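Putative glycosyl hydrolase (Bacteroides thetaiotaomicron VPI-5482, PDB 3K11) is of unconfirmed function but probably acts as a hydrolase on glycosidic substrates. Local coordinates at residues I345-G357 and Q417-Q430. Sequence-based numbering, arbitrary orientation.
Sequences IDAIAYGPVAQLG and QHPQMNDSAVQYYQ. With EDO (1,2-ethanediol), chain J.
Helix 347-357 packs against strand 425-427 with their axes 7.7 Å apart at closest approach and their directions 125° apart, the CA of I348 lying nearest that of Y428, and the CA of P352 nearest that of V426. The strand is half of a β-hairpin, 420-422 with 425-427, turned by a type I' turn from N422 to A425; it lies against one of the helices of the α-helical six-hairpin fold expected for this family. Y428 carries the contact. Its ring lies flat on the helix where G351 has no side chain: G351 CA sits 3.5 Å from the ring centroid, almost on the ring normal, a CH-π contact that a β-carbon at G351 would block. P419 CB sits off-centre over the opposite face, and L413 and L414 of helix 400-416 also touch the ring. The hydroxyl reaches past G351 to Q355, whose OE1 accepts from Y428 OH at 2.6 Å in the carbonyl plane, the amide standing 77° from the ring. With CG anti to the backbone N (chi1 -175°) and a bend at chi2, the Q355 side chain brings OE1 to the hydroxyl, while NE2 bonds to G25 O. A phenylalanine in place of Y428 would probably keep the CH-π contact with G351 but leave Q355 OE1 without this donor. Next along the helix, the P352 ring runs antiparallel alongside the Y428 side chain, CD 3.8 Å from Y428 CD1, and sets CB 4.2 Å from V426 CG1. At the other end A347 CB faces the amides of Q417 and Q430, which are tied to each other by Q430 NE2 donating to Q417 OE1 (3.0 Å). The Q427 side chain has its strongest polar partner in Q195 of the second subunit. One water joins helix to hairpin, donating to I348 O (2.7 Å) and Q427 OE1 and accepting from Y428 N at 2.9 Å.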
# COMPACT_ATOMS: atom_id res chain seq x y z
N ILE A 345 -6.42 2.94 -26.12
CA ILE A 345 -5.35 2.36 -25.30
C ILE A 345 -4.85 1.07 -25.92
O ILE A 345 -5.45 0.49 -26.81
CB ILE A 345 -5.81 2.18 -23.79
CG1 ILE A 345 -6.79 1.00 -23.63
CG2 ILE A 345 -6.34 3.51 -23.19
CD1 ILE A 345 -7.33 0.76 -22.18
N ASP A 346 -3.68 0.67 -25.47
CA ASP A 346 -2.95 -0.42 -26.05
C ASP A 346 -3.47 -1.80 -25.71
O ASP A 346 -3.71 -2.14 -24.54
CB ASP A 346 -1.50 -0.29 -25.57
CG ASP A 346 -0.56 -1.18 -26.30
OD1 ASP A 346 -0.19 -0.86 -27.48
OD2 ASP A 346 -0.18 -2.19 -25.68
N ALA A 347 -3.62 -2.63 -26.73
CA ALA A 347 -4.17 -3.98 -26.54
C ALA A 347 -3.22 -4.90 -25.79
O ALA A 347 -3.67 -5.73 -25.00
CB ALA A 347 -4.58 -4.58 -27.89
N ILE A 348 -1.91 -4.84 -26.10
CA ILE A 348 -0.96 -5.74 -25.47
C ILE A 348 -0.94 -5.43 -23.96
O ILE A 348 -0.97 -6.34 -23.07
CB ILE A 348 0.47 -5.60 -26.06
CG1 ILE A 348 0.53 -6.15 -27.49
CG2 ILE A 348 1.46 -6.35 -25.17
CD1 ILE A 348 1.82 -5.79 -28.29
N ALA A 349 -0.93 -4.15 -23.64
CA ALA A 349 -0.86 -3.74 -22.24
C ALA A 349 -2.12 -4.00 -21.44
O ALA A 349 -2.04 -4.39 -20.28
CB ALA A 349 -0.46 -2.24 -22.12
N TYR A 350 -3.29 -3.77 -22.04
CA TYR A 350 -4.53 -3.80 -21.30
C TYR A 350 -5.47 -4.96 -21.56
O TYR A 350 -6.37 -5.19 -20.79
CB TYR A 350 -5.25 -2.44 -21.43
CG TYR A 350 -4.44 -1.33 -20.81
CD1 TYR A 350 -4.16 -1.31 -19.45
CD2 TYR A 350 -3.88 -0.31 -21.61
CE1 TYR A 350 -3.40 -0.32 -18.90
CE2 TYR A 350 -3.07 0.69 -21.04
CZ TYR A 350 -2.86 0.69 -19.68
OH TYR A 350 -2.10 1.69 -19.07
N GLY A 351 -5.32 -5.67 -22.69
CA GLY A 351 -6.21 -6.78 -22.96
C GLY A 351 -6.26 -7.79 -21.83
O GLY A 351 -7.33 -8.22 -21.43
N PRO A 352 -5.09 -8.18 -21.30
CA PRO A 352 -5.09 -9.15 -20.20
C PRO A 352 -5.70 -8.66 -18.89
O PRO A 352 -6.22 -9.47 -18.11
CB PRO A 352 -3.61 -9.46 -20.05
CG PRO A 352 -3.03 -9.22 -21.39
CD PRO A 352 -3.73 -7.94 -21.80
N VAL A 353 -5.66 -7.34 -18.67
CA VAL A 353 -6.32 -6.71 -17.53
C VAL A 353 -7.83 -6.87 -17.65
O VAL A 353 -8.49 -7.31 -16.73
CB VAL A 353 -5.95 -5.22 -17.44
CG1 VAL A 353 -6.66 -4.56 -16.22
CG2 VAL A 353 -4.41 -5.06 -17.31
N ALA A 354 -8.36 -6.53 -18.81
CA ALA A 354 -9.78 -6.67 -19.08
C ALA A 354 -10.19 -8.14 -18.99
O ALA A 354 -11.23 -8.49 -18.42
CB ALA A 354 -10.12 -6.07 -20.46
N GLN A 355 -9.40 -9.02 -19.60
CA GLN A 355 -9.73 -10.43 -19.63
C GLN A 355 -9.80 -11.04 -18.21
O GLN A 355 -10.72 -11.79 -17.89
CB GLN A 355 -8.70 -11.16 -20.50
CG GLN A 355 -9.02 -12.66 -20.71
CD GLN A 355 -8.74 -13.16 -22.11
OE1 GLN A 355 -8.80 -12.41 -23.08
NE2 GLN A 355 -8.53 -14.46 -22.23
N LEU A 356 -8.82 -10.74 -17.39
CA LEU A 356 -8.77 -11.22 -16.00
C LEU A 356 -9.94 -10.63 -15.25
O LEU A 356 -10.60 -11.31 -14.43
CB LEU A 356 -7.47 -10.79 -15.33
CG LEU A 356 -7.38 -11.11 -13.84
CD1 LEU A 356 -7.52 -12.63 -13.56
CD2 LEU A 356 -6.12 -10.52 -13.19
N GLY A 357 -10.20 -9.34 -15.45
CA GLY A 357 -11.36 -8.73 -14.80
C GLY A 357 -12.67 -9.40 -15.16
O GLY A 357 -13.55 -9.53 -14.30
N GLN A 417 -9.52 -9.09 -31.52
CA GLN A 417 -8.16 -9.44 -31.14
C GLN A 417 -7.99 -10.95 -31.20
O GLN A 417 -8.97 -11.71 -31.33
CB GLN A 417 -7.89 -8.98 -29.72
CG GLN A 417 -7.97 -7.50 -29.52
CD GLN A 417 -6.76 -6.76 -30.03
OE1 GLN A 417 -5.59 -7.22 -29.90
NE2 GLN A 417 -7.01 -5.58 -30.58
N HIS A 418 -6.74 -11.40 -31.02
CA HIS A 418 -6.43 -12.83 -31.00
C HIS A 418 -5.60 -13.23 -29.79
O HIS A 418 -4.46 -13.64 -29.92
CB HIS A 418 -5.70 -13.19 -32.28
CG HIS A 418 -6.50 -12.88 -33.50
ND1 HIS A 418 -7.51 -13.71 -33.94
CD2 HIS A 418 -6.50 -11.81 -34.33
CE1 HIS A 418 -8.09 -13.16 -34.99
NE2 HIS A 418 -7.49 -12.01 -35.26
N PRO A 419 -6.17 -13.11 -28.60
CA PRO A 419 -5.42 -13.47 -27.41
C PRO A 419 -5.11 -14.95 -27.37
O PRO A 419 -5.86 -15.75 -27.95
CB PRO A 419 -6.35 -13.06 -26.27
CG PRO A 419 -7.68 -13.06 -26.85
CD PRO A 419 -7.53 -12.67 -28.28
N GLN A 420 -4.02 -15.30 -26.70
CA GLN A 420 -3.54 -16.64 -26.61
C GLN A 420 -2.62 -16.77 -25.41
O GLN A 420 -1.91 -15.84 -25.03
CB GLN A 420 -2.81 -16.97 -27.93
CG GLN A 420 -2.21 -18.32 -28.01
CD GLN A 420 -1.91 -18.76 -29.44
OE1 GLN A 420 -2.29 -18.09 -30.41
NE2 GLN A 420 -1.20 -19.90 -29.57
N MSE A 421 -2.62 -17.95 -24.81
CA MSE A 421 -1.74 -18.22 -23.70
C MSE A 421 -0.31 -18.36 -24.24
O MSE A 421 -0.07 -18.97 -25.29
CB MSE A 421 -2.20 -19.51 -22.99
CG MSE A 421 -3.57 -19.38 -22.27
SE MSE A 421 -3.33 -18.43 -20.66
CE MSE A 421 -2.48 -19.72 -19.62
N ASN A 422 0.62 -17.74 -23.54
CA ASN A 422 2.04 -17.82 -23.87
C ASN A 422 2.79 -17.89 -22.56
O ASN A 422 2.72 -16.98 -21.75
CB ASN A 422 2.45 -16.61 -24.71
CG ASN A 422 3.80 -16.77 -25.33
OD1 ASN A 422 4.63 -17.56 -24.85
ND2 ASN A 422 4.05 -16.03 -26.39
N ASP A 423 3.52 -18.97 -22.33
CA ASP A 423 4.26 -19.09 -21.05
C ASP A 423 3.31 -18.96 -19.84
O ASP A 423 3.68 -18.42 -18.83
CB ASP A 423 5.36 -18.02 -21.07
CG ASP A 423 6.64 -18.44 -20.43
OD1 ASP A 423 6.75 -19.57 -19.92
OD2 ASP A 423 7.53 -17.60 -20.46
N SER A 424 2.08 -19.48 -19.97
CA SER A 424 1.10 -19.57 -18.90
C SER A 424 0.43 -18.25 -18.58
O SER A 424 -0.30 -18.17 -17.58
CB SER A 424 1.74 -20.14 -17.60
OG SER A 424 2.31 -21.42 -17.80
N ALA A 425 0.67 -17.22 -19.39
CA ALA A 425 0.06 -15.88 -19.22
C ALA A 425 -0.82 -15.56 -20.43
O ALA A 425 -0.46 -15.86 -21.56
CB ALA A 425 1.18 -14.80 -19.09
N VAL A 426 -1.93 -14.87 -20.19
CA VAL A 426 -2.76 -14.36 -21.27
C VAL A 426 -1.99 -13.26 -21.99
O VAL A 426 -1.50 -12.33 -21.35
CB VAL A 426 -4.07 -13.79 -20.72
CG1 VAL A 426 -4.84 -13.04 -21.82
CG2 VAL A 426 -4.93 -14.91 -20.08
N GLN A 427 -1.82 -13.40 -23.32
CA GLN A 427 -1.22 -12.36 -24.14
C GLN A 427 -2.12 -12.00 -25.29
O GLN A 427 -2.76 -12.86 -25.88
CB GLN A 427 0.15 -12.79 -24.65
CG GLN A 427 1.21 -12.87 -23.54
CD GLN A 427 1.72 -11.50 -23.08
OE1 GLN A 427 1.56 -10.51 -23.78
NE2 GLN A 427 2.42 -11.46 -21.93
N TYR A 428 -2.19 -10.70 -25.60
CA TYR A 428 -3.01 -10.21 -26.70
C TYR A 428 -2.21 -10.06 -27.98
O TYR A 428 -1.17 -9.40 -27.98
CB TYR A 428 -3.72 -8.90 -26.32
CG TYR A 428 -5.10 -9.16 -25.76
CD1 TYR A 428 -5.28 -9.94 -24.62
CD2 TYR A 428 -6.23 -8.69 -26.40
CE1 TYR A 428 -6.55 -10.24 -24.14
CE2 TYR A 428 -7.50 -8.97 -25.92
CZ TYR A 428 -7.67 -9.78 -24.79
OH TYR A 428 -8.95 -10.08 -24.28
N TYR A 429 -2.74 -10.62 -29.07
CA TYR A 429 -2.09 -10.56 -30.38
C TYR A 429 -3.07 -9.95 -31.38
O TYR A 429 -4.23 -10.27 -31.36
CB TYR A 429 -1.63 -11.97 -30.84
CG TYR A 429 -0.60 -12.52 -29.89
CD1 TYR A 429 0.73 -12.11 -29.96
CD2 TYR A 429 -0.95 -13.40 -28.89
CE1 TYR A 429 1.67 -12.55 -29.06
CE2 TYR A 429 -0.00 -13.86 -27.99
CZ TYR A 429 1.30 -13.42 -28.06
OH TYR A 429 2.23 -13.86 -27.15
N GLN A 430 -2.60 -9.09 -32.25
CA GLN A 430 -3.47 -8.41 -33.17
C GLN A 430 -3.68 -9.25 -34.44
O GLN A 430 -4.69 -9.09 -35.10
CB GLN A 430 -2.97 -6.98 -33.40
CG GLN A 430 -3.11 -6.11 -32.06
CD GLN A 430 -2.12 -6.52 -30.90
OE1 GLN A 430 -0.92 -6.52 -31.10
NE2 GLN A 430 -2.65 -6.86 -29.70
C1 EDO J . 10.03 -19.66 -17.82
O1 EDO J . 8.60 -19.70 -17.88
C2 EDO J . 10.60 -18.40 -18.44
O2 EDO J . 9.89 -18.17 -19.65
O HOH W 1 -0.67 -8.90 -23.86